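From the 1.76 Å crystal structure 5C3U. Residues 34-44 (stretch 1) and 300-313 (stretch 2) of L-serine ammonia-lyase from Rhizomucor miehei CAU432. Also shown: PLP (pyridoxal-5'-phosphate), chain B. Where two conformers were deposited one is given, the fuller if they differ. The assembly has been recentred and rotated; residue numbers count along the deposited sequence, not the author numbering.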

# COMPACT_ATOMS: atom_id res chain seq x y z
N LEU A 34 -8.92 -9.95 -20.94
CA LEU A 34 -9.63 -8.70 -20.72
C LEU A 34 -9.80 -7.86 -21.97
O LEU A 34 -10.54 -6.88 -21.95
CB LEU A 34 -8.95 -7.85 -19.64
CG LEU A 34 -9.02 -8.32 -18.19
CD1 LEU A 34 -8.18 -7.41 -17.32
CD2 LEU A 34 -10.45 -8.37 -17.67
N GLU A 35 -9.10 -8.24 -23.04
CA GLU A 35 -9.10 -7.47 -24.29
C GLU A 35 -8.62 -6.04 -24.02
O GLU A 35 -9.20 -5.05 -24.51
CB GLU A 35 -10.49 -7.48 -24.95
N CYS A 36 -7.56 -5.95 -23.23
CA CYS A 36 -7.00 -4.68 -22.78
C CYS A 36 -5.60 -4.95 -22.23
O CYS A 36 -5.41 -5.94 -21.55
CB CYS A 36 -7.87 -4.11 -21.67
SG CYS A 36 -7.23 -2.55 -21.04
N ASN A 37 -4.65 -4.06 -22.49
CA ASN A 37 -3.29 -4.25 -21.98
C ASN A 37 -3.19 -4.02 -20.47
O ASN A 37 -3.48 -2.92 -19.99
CB ASN A 37 -2.31 -3.33 -22.67
CG ASN A 37 -2.03 -3.74 -24.08
OD1 ASN A 37 -1.33 -4.71 -24.33
ND2 ASN A 37 -2.57 -2.98 -25.02
N VAL A 38 -2.76 -5.05 -19.75
CA VAL A 38 -2.62 -4.98 -18.30
C VAL A 38 -1.14 -4.96 -17.94
O VAL A 38 -0.38 -5.86 -18.34
CB VAL A 38 -3.34 -6.17 -17.61
CG1 VAL A 38 -3.12 -6.17 -16.10
CG2 VAL A 38 -4.83 -6.11 -17.92
N PHE A 39 -0.74 -3.92 -17.21
CA PHE A 39 0.62 -3.79 -16.73
C PHE A 39 0.62 -3.83 -15.20
O PHE A 39 -0.28 -3.28 -14.57
CB PHE A 39 1.24 -2.48 -17.17
CG PHE A 39 1.47 -2.39 -18.65
CD1 PHE A 39 0.50 -1.81 -19.48
CD2 PHE A 39 2.64 -2.90 -19.21
CE1 PHE A 39 0.72 -1.73 -20.85
CE2 PHE A 39 2.86 -2.81 -20.58
CZ PHE A 39 1.90 -2.23 -21.40
N LEU A 40 1.62 -4.47 -14.64
CA LEU A 40 1.70 -4.64 -13.19
C LEU A 40 2.94 -3.92 -12.67
O LEU A 40 4.06 -4.24 -13.08
CB LEU A 40 1.77 -6.13 -12.85
CG LEU A 40 0.66 -7.01 -13.43
CD1 LEU A 40 0.94 -8.46 -13.12
CD2 LEU A 40 -0.71 -6.59 -12.92
N LYS A 41 2.73 -2.93 -11.80
CA LYS A 41 3.83 -2.18 -11.19
C LYS A 41 4.27 -2.92 -9.91
O LYS A 41 3.52 -2.98 -8.94
CB LYS A 41 3.38 -0.74 -10.90
CG LYS A 41 4.46 0.18 -10.34
CD LYS A 41 5.69 0.23 -11.25
CE LYS A 41 6.56 1.43 -10.87
NZ LYS A 41 7.86 1.41 -11.62
N MET A 42 5.47 -3.51 -9.93
CA MET A 42 5.87 -4.51 -8.94
C MET A 42 6.59 -3.96 -7.69
O MET A 42 7.81 -4.11 -7.54
CB MET A 42 6.74 -5.61 -9.59
CG MET A 42 6.08 -6.27 -10.81
SD MET A 42 4.55 -7.11 -10.35
CE MET A 42 5.22 -8.40 -9.32
N GLU A 43 5.83 -3.39 -6.77
CA GLU A 43 6.40 -2.86 -5.51
C GLU A 43 6.89 -3.91 -4.49
O GLU A 43 7.53 -3.56 -3.47
CB GLU A 43 5.39 -1.87 -4.90
CG GLU A 43 5.07 -0.72 -5.84
CD GLU A 43 6.31 0.12 -6.17
OE1 GLU A 43 6.92 0.66 -5.23
OE2 GLU A 43 6.66 0.23 -7.37
N ASN A 44 6.60 -5.19 -4.73
CA ASN A 44 7.12 -6.26 -3.88
C ASN A 44 8.63 -6.38 -3.98
O ASN A 44 9.27 -7.02 -3.14
CB ASN A 44 6.46 -7.61 -4.21
CG ASN A 44 6.56 -7.97 -5.69
OD1 ASN A 44 6.40 -7.11 -6.56
ND2 ASN A 44 6.81 -9.24 -5.97
N1 PLP B . -0.93 -2.27 0.11
C2 PLP B . 0.10 -2.57 0.92
C2A PLP B . 0.76 -3.92 0.91
C3 PLP B . 0.57 -1.55 1.86
O3 PLP B . 1.62 -1.82 2.70
C4 PLP B . -0.10 -0.23 1.83
C4A PLP B . 0.35 0.84 2.73
C5 PLP B . -1.23 -0.02 0.89
C6 PLP B . -1.58 -1.09 0.05
C5A PLP B . -1.99 1.31 0.80
O4P PLP B . -1.82 2.01 2.03
P PLP B . -2.26 3.53 2.38
O1P PLP B . -1.15 4.44 1.97
O2P PLP B . -3.61 3.82 1.72
O3P PLP B . -2.39 3.37 3.86
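Stretch 2, residues 300-313: SLSPAKDVVVLVTG

Stretch 2 runs alongside stretch 1 as a parallel partner, strand 306-311 beside strand 37-42, their axes 4.7 Å apart at closest and crossed at -25°. L301 points toward stretch 1 and packs CD2 3.7 Å from C36 SG. A type I turn from S302 to K305, closed by K305 N to S302 O at 2.8 Å, leads the chain into the strand; P303 N lies 3.0 Å from E35 O but has no hydrogen to share.

K305 O opens the ladder, accepting from N37 N at 3.0 Å. D306 pairs with N37, and its OD2 reaches 3.5 Å from F39 CE1, at the ring edge. V307, V309 and V311 each bond to the residues flanking their bridge partner. V307 N donates to N37 O (2.7 Å) and V307 O accepts from F39 N (2.8 Å), while V307 CG1 meets V38 CG2 at 3.6 Å. V308 turns to the other face, with F39. V309 bonds likewise to F39 and K41, its CB 3.8 Å from L40 CD2. L310 shares the face of K41; V311, back on the face of M42, bonds to K41 and E43.

Past the strand, T312 OG1 sits 2.7 Å from PLP N1. G313, with positive phi, fits closely: an ideal CB would clash with N44 CA.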

# COMPACT_ATOMS: atom_id res chain seq x y z
N SER A 300 -15.26 1.29 -21.82
CA SER A 300 -14.55 1.67 -23.05
C SER A 300 -13.26 0.90 -23.32
O SER A 300 -12.68 1.03 -24.40
CB SER A 300 -14.21 3.16 -23.04
OG SER A 300 -15.38 3.96 -23.07
N LEU A 301 -12.80 0.11 -22.34
CA LEU A 301 -11.52 -0.60 -22.49
C LEU A 301 -11.44 -1.38 -23.81
O LEU A 301 -12.42 -2.01 -24.23
CB LEU A 301 -11.26 -1.53 -21.31
CG LEU A 301 -10.92 -0.89 -19.96
CD1 LEU A 301 -10.67 -1.98 -18.92
CD2 LEU A 301 -9.73 0.06 -20.05
N SER A 302 -10.28 -1.31 -24.45
CA SER A 302 -10.03 -2.00 -25.72
C SER A 302 -8.54 -2.40 -25.78
O SER A 302 -7.75 -1.92 -24.98
CB SER A 302 -10.40 -1.09 -26.89
OG SER A 302 -9.38 -0.14 -27.14
N PRO A 303 -8.16 -3.28 -26.74
CA PRO A 303 -6.75 -3.68 -26.85
C PRO A 303 -5.82 -2.52 -27.20
O PRO A 303 -4.61 -2.68 -27.15
CB PRO A 303 -6.78 -4.71 -28.00
CG PRO A 303 -8.16 -5.26 -27.97
CD PRO A 303 -9.02 -4.06 -27.66
N ALA A 304 -6.39 -1.37 -27.52
CA ALA A 304 -5.63 -0.15 -27.77
C ALA A 304 -5.36 0.64 -26.48
O ALA A 304 -4.70 1.68 -26.50
CB ALA A 304 -6.38 0.74 -28.76
N LYS A 305 -5.86 0.14 -25.35
CA LYS A 305 -5.76 0.87 -24.09
C LYS A 305 -4.99 0.10 -23.03
O LYS A 305 -4.87 -1.13 -23.11
CB LYS A 305 -7.15 1.27 -23.58
CG LYS A 305 -7.78 2.37 -24.43
CD LYS A 305 -9.23 2.61 -24.05
CE LYS A 305 -9.76 3.85 -24.76
NZ LYS A 305 -11.24 3.93 -24.68
N ASP A 306 -4.45 0.84 -22.05
CA ASP A 306 -3.58 0.29 -21.01
C ASP A 306 -4.22 0.47 -19.63
O ASP A 306 -4.78 1.54 -19.34
CB ASP A 306 -2.23 1.02 -21.02
CG ASP A 306 -1.41 0.79 -22.31
OD1 ASP A 306 -0.54 1.63 -22.62
OD2 ASP A 306 -1.62 -0.23 -23.01
N VAL A 307 -4.16 -0.57 -18.79
CA VAL A 307 -4.50 -0.42 -17.38
C VAL A 307 -3.29 -0.82 -16.55
O VAL A 307 -2.59 -1.79 -16.87
CB VAL A 307 -5.78 -1.19 -16.95
CG1 VAL A 307 -5.61 -2.69 -17.10
CG2 VAL A 307 -6.17 -0.83 -15.52
N VAL A 308 -3.01 -0.04 -15.50
CA VAL A 308 -1.85 -0.28 -14.64
C VAL A 308 -2.35 -0.69 -13.25
O VAL A 308 -3.19 -0.02 -12.68
CB VAL A 308 -0.96 0.98 -14.47
CG1 VAL A 308 0.14 0.75 -13.44
CG2 VAL A 308 -0.33 1.39 -15.80
N VAL A 309 -1.86 -1.81 -12.73
CA VAL A 309 -2.25 -2.25 -11.37
C VAL A 309 -1.05 -2.05 -10.48
O VAL A 309 0.03 -2.58 -10.79
CB VAL A 309 -2.68 -3.73 -11.35
CG1 VAL A 309 -3.10 -4.16 -9.94
CG2 VAL A 309 -3.78 -3.98 -12.36
N LEU A 310 -1.21 -1.31 -9.37
CA LEU A 310 -0.11 -1.15 -8.42
C LEU A 310 -0.07 -2.35 -7.52
O LEU A 310 -0.96 -2.54 -6.67
CB LEU A 310 -0.22 0.15 -7.61
CG LEU A 310 -0.45 1.45 -8.37
CD1 LEU A 310 -0.48 2.62 -7.39
CD2 LEU A 310 0.60 1.68 -9.45
N VAL A 311 0.95 -3.19 -7.70
CA VAL A 311 1.05 -4.41 -6.95
C VAL A 311 1.92 -4.11 -5.74
O VAL A 311 3.15 -4.11 -5.81
CB VAL A 311 1.63 -5.57 -7.79
CG1 VAL A 311 1.82 -6.82 -6.91
CG2 VAL A 311 0.70 -5.86 -8.96
N THR A 312 1.24 -3.81 -4.64
CA THR A 312 1.90 -3.16 -3.51
C THR A 312 2.82 -4.05 -2.69
O THR A 312 3.65 -3.55 -1.94
CB THR A 312 0.89 -2.40 -2.64
OG1 THR A 312 -0.20 -3.27 -2.31
CG2 THR A 312 0.38 -1.20 -3.41
N GLY A 313 2.66 -5.37 -2.84
CA GLY A 313 3.58 -6.33 -2.25
C GLY A 313 3.10 -6.68 -0.86
O GLY A 313 1.94 -7.11 -0.69